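Local coordinates for translocator protein BipD (Burkholderia pseudomallei, PDB 3NFT), which is required for invasion of epithelial cells and survival within host cells, and probably regulates type III secretion of the effectors BipB and BipC, at residues E53-R58 with R71-V77. Sequence-based numbering, arbitrary orientation. Where two conformers were deposited one is given.
Sequences EFASLR and RRANLTV
Glu53 and Arg71 meet where a helical hairpin closes: helix 41-56 ends, a beta hairpin (strands 61-63 and 66-68) follows, then helix 76-103 starts. A single antiparallel bridge joins segments 53-58 and 71-77 at the foot of the beta hairpin, a hydrogen-bonded pair in which Arg58 N reaches Arg71 O at 3.0 Å and Arg71 N reaches Arg58 O at 2.7 Å. Packing is close on the side of buried Leu57: its CG lies 3.4 Å from Arg71 O and its CD1 3.9 Å from Ala73 CB. It also touches Met158 and Ser159, so this end of the helical hairpin packs against helix 121-160, part of a predicted coiled coil. The other side is polar and more open to solvent. There Arg71, extended from CG to NE, runs past Ser56 and crosses Glu53 at about a right angle, its guanidinium plane turned 61° from the carboxylate. Arg71 NH1 makes a salt bridge to Glu53 OE2 (3.1 Å), close to the guanidinium plane but above that of the carboxylate. Because Glu53 bends at chi2 (67°), the same oxygen also faces the returning backbone. Asn74 OD1 accepts a capping bond from Thr76 N at 3.1 Å, just before the turn into helix 76-103. Asn74 N donates to Glu53 OE2 at 2.8 Å, nearly straight at 172°, from the carboxylate face opposite Arg71 NH1.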
ATOM      1  N   GLU A  53       8.033  12.001  37.639  1.00  7.50           N
ATOM      2  CA  GLU A  53       8.487  13.283  38.164  1.00  7.48           C
ATOM      3  C   GLU A  53       7.309  14.206  38.416  1.00  7.92           C
ATOM      4  O   GLU A  53       7.217  14.845  39.457  1.00  8.30           O
ATOM      5  CB  GLU A  53       9.462  13.954  37.208  1.00  9.00           C
ATOM      6  CG  GLU A  53      10.192  15.123  37.816  1.00  8.70           C
ATOM      7  CD  GLU A  53      11.151  14.768  38.933  1.00  9.93           C
ATOM      8  OE1 GLU A  53      11.571  13.577  38.988  1.00 13.57           O
ATOM      9  OE2 GLU A  53      11.483  15.628  39.775  1.00 10.15           O
ATOM     10  N   PHE A  54       6.406  14.257  37.444  1.00  7.53           N
ATOM     11  CA  PHE A  54       5.191  15.075  37.568  1.00  8.19           C
ATOM     12  C   PHE A  54       4.354  14.619  38.747  1.00  8.14           C
ATOM     13  O   PHE A  54       3.842  15.409  39.548  1.00  9.18           O
ATOM     14  CB  PHE A  54       4.417  14.971  36.265  1.00  8.43           C
ATOM     15  CG  PHE A  54       3.248  15.926  36.145  1.00  7.56           C
ATOM     16  CD1 PHE A  54       3.409  17.147  35.483  1.00  9.22           C
ATOM     17  CD2 PHE A  54       1.999  15.585  36.630  1.00  9.50           C
ATOM     18  CE1 PHE A  54       2.343  18.004  35.325  1.00  9.98           C
ATOM     19  CE2 PHE A  54       0.933  16.471  36.490  1.00  7.30           C
ATOM     20  CZ  PHE A  54       1.127  17.685  35.815  1.00  8.37           C
ATOM     21  N   ALA A  55       4.177  13.316  38.857  1.00  8.68           N
ATOM     22  CA  ALA A  55       3.386  12.743  39.936  1.00  9.36           C
ATOM     23  C   ALA A  55       3.956  13.085  41.303  1.00 10.26           C
ATOM     24  O   ALA A  55       3.202  13.268  42.280  1.00 12.18           O
ATOM     25  CB  ALA A  55       3.311  11.200  39.778  1.00  9.32           C
ATOM     26  N   SER A  56       5.286  13.147  41.383  0.57  9.52           N
ATOM     27  CA  SER A  56       5.981  13.402  42.643  0.57 10.30           C
ATOM     28  C   SER A  56       5.855  14.844  43.145  0.57 10.82           C
ATOM     29  O   SER A  56       6.105  15.128  44.310  0.57 10.60           O
ATOM     30  CB  SER A  56       7.451  13.010  42.526  0.57 10.48           C
ATOM     31  OG  SER A  56       8.221  14.004  41.898  0.57 11.41           O
ATOM     32  N   LEU A  57       5.509  15.772  42.252  1.00 11.93           N
ATOM     33  CA  LEU A  57       5.379  17.153  42.663  1.00 12.50           C
ATOM     34  C   LEU A  57       4.302  17.283  43.752  1.00 12.53           C
ATOM     35  O   LEU A  57       3.247  16.651  43.656  1.00 14.60           O
ATOM     36  CB  LEU A  57       5.099  18.028  41.438  1.00 13.52           C
ATOM     37  CG  LEU A  57       5.255  19.523  41.640  1.00 15.66           C
ATOM     38  CD1 LEU A  57       5.815  20.161  40.424  1.00 17.10           C
ATOM     39  CD2 LEU A  57       3.877  20.088  42.010  1.00 16.46           C
ATOM     40  N   ARG A  58       4.602  18.057  44.790  1.00 12.33           N
ATOM     41  CA  ARG A  58       3.682  18.312  45.878  1.00 15.05           C
ATOM     42  C   ARG A  58       3.797  19.707  46.372  1.00 14.15           C
ATOM     43  O   ARG A  58       4.903  20.222  46.525  1.00 13.11           O
ATOM     44  CB  ARG A  58       4.013  17.406  47.050  1.00 16.85           C
ATOM     45  CG  ARG A  58       3.659  16.049  46.766  1.00 22.74           C
ATOM     46  CD  ARG A  58       3.660  15.313  47.992  1.00 25.51           C
ATOM     47  NE  ARG A  58       3.200  13.972  47.773  1.00 27.64           N
ATOM     48  CZ  ARG A  58       3.118  13.098  48.770  1.00 28.46           C
ATOM     49  NH1 ARG A  58       3.398  13.498  50.008  1.00 30.07           N
ATOM     50  NH2 ARG A  58       2.678  11.883  48.533  1.00 29.60           N
ATOM     51  N   ARG A  71       7.442  19.572  47.189  1.00 14.76           N
ATOM     52  CA  ARG A  71       8.471  18.992  46.340  1.00 13.44           C
ATOM     53  C   ARG A  71       8.299  19.563  44.943  1.00 11.61           C
ATOM     54  O   ARG A  71       7.196  19.531  44.405  1.00 10.80           O
ATOM     55  CB  ARG A  71       8.372  17.467  46.281  1.00 14.47           C
ATOM     56  CG  ARG A  71       9.469  16.864  45.420  1.00 18.81           C
ATOM     57  CD  ARG A  71       9.423  15.351  45.330  1.00 24.58           C
ATOM     58  NE  ARG A  71      10.712  14.820  44.893  1.00 28.55           N
ATOM     59  CZ  ARG A  71      11.167  14.774  43.645  1.00 31.62           C
ATOM     60  NH1 ARG A  71      10.465  15.256  42.627  1.00 31.39           N
ATOM     61  NH2 ARG A  71      12.370  14.246  43.416  1.00 33.94           N
ATOM     62  N   ARG A  72       9.372  20.132  44.409  1.00 10.33           N
ATOM     63  CA  ARG A  72       9.413  20.689  43.056  1.00  9.71           C
ATOM     64  C   ARG A  72       9.959  19.655  42.077  1.00  9.16           C
ATOM     65  O   ARG A  72      10.586  18.668  42.480  1.00 10.42           O
ATOM     66  CB  ARG A  72      10.240  21.963  43.059  1.00 10.72           C
ATOM     67  CG  ARG A  72       9.545  23.063  43.902  1.00 12.89           C
ATOM     68  CD  ARG A  72      10.436  24.153  44.265  1.00 16.92           C
ATOM     69  NE  ARG A  72       9.993  24.952  45.424  1.00 17.57           N
ATOM     70  CZ  ARG A  72       9.780  26.259  45.456  1.00 22.02           C
ATOM     71  NH1 ARG A  72       9.957  27.025  44.378  1.00 24.82           N
ATOM     72  NH2 ARG A  72       9.401  26.815  46.604  1.00 18.70           N
ATOM     73  N   ALA A  73       9.753  19.910  40.786  1.00  8.33           N
ATOM     74  CA  ALA A  73      10.105  19.003  39.729  1.00  7.69           C
ATOM     75  C   ALA A  73      11.492  19.275  39.162  1.00  7.99           C
ATOM     76  O   ALA A  73      11.829  20.416  38.849  1.00  8.79           O
ATOM     77  CB  ALA A  73       9.037  19.106  38.578  1.00  9.08           C
ATOM     78  N   ASN A  74      12.262  18.215  38.925  1.00  7.56           N
ATOM     79  CA  ASN A  74      13.492  18.249  38.142  1.00  7.36           C
ATOM     80  C   ASN A  74      13.057  18.226  36.693  1.00  6.72           C
ATOM     81  O   ASN A  74      12.697  17.193  36.135  1.00  7.28           O
ATOM     82  CB  ASN A  74      14.402  17.044  38.490  1.00  8.49           C
ATOM     83  CG  ASN A  74      15.636  16.968  37.641  1.00  9.42           C
ATOM     84  OD1 ASN A  74      15.846  17.801  36.757  1.00  8.02           O
ATOM     85  ND2 ASN A  74      16.492  15.935  37.898  1.00 12.04           N
ATOM     86  N   LEU A  75      13.042  19.400  36.075  1.00  7.65           N
ATOM     87  CA  LEU A  75      12.463  19.494  34.730  1.00  7.26           C
ATOM     88  C   LEU A  75      13.324  18.811  33.655  1.00  7.84           C
ATOM     89  O   LEU A  75      12.855  18.557  32.542  1.00  8.01           O
ATOM     90  CB  LEU A  75      12.210  20.961  34.354  1.00  8.29           C
ATOM     91  CG  LEU A  75      11.310  21.737  35.287  1.00  8.93           C
ATOM     92  CD1 LEU A  75      11.332  23.240  34.901  1.00 10.56           C
ATOM     93  CD2 LEU A  75       9.881  21.176  35.241  1.00  8.71           C
ATOM     94  N   THR A  76      14.589  18.551  33.969  1.00  7.45           N
ATOM     95  CA  THR A  76      15.454  17.901  32.994  1.00  8.51           C
ATOM     96  C   THR A  76      14.954  16.497  32.621  1.00  8.46           C
ATOM     97  O   THR A  76      15.322  15.989  31.556  1.00 10.12           O
ATOM     98  CB  THR A  76      16.910  17.791  33.460  1.00  8.87           C
ATOM     99  OG1 THR A  76      17.054  16.786  34.487  1.00  9.04           O
ATOM    100  CG2 THR A  76      17.415  19.169  33.976  1.00  9.75           C
ATOM    101  N   VAL A  77      14.189  15.848  33.498  1.00  8.41           N
ATOM    102  CA  VAL A  77      13.621  14.560  33.146  1.00  9.35           C
ATOM    103  C   VAL A  77      12.706  14.671  31.926  1.00  9.00           C
ATOM    104  O   VAL A  77      12.608  13.784  31.078  1.00  9.65           O
ATOM    105  CB  VAL A  77      12.866  13.984  34.377  1.00  9.05           C
ATOM    106  CG1 VAL A  77      12.318  12.593  34.103  1.00 13.87           C
ATOM    107  CG2 VAL A  77      13.787  13.996  35.636  1.00 13.02           C
TER
HETATM  108  O   HOH W   1      12.819  17.150  42.594  1.00 46.99           O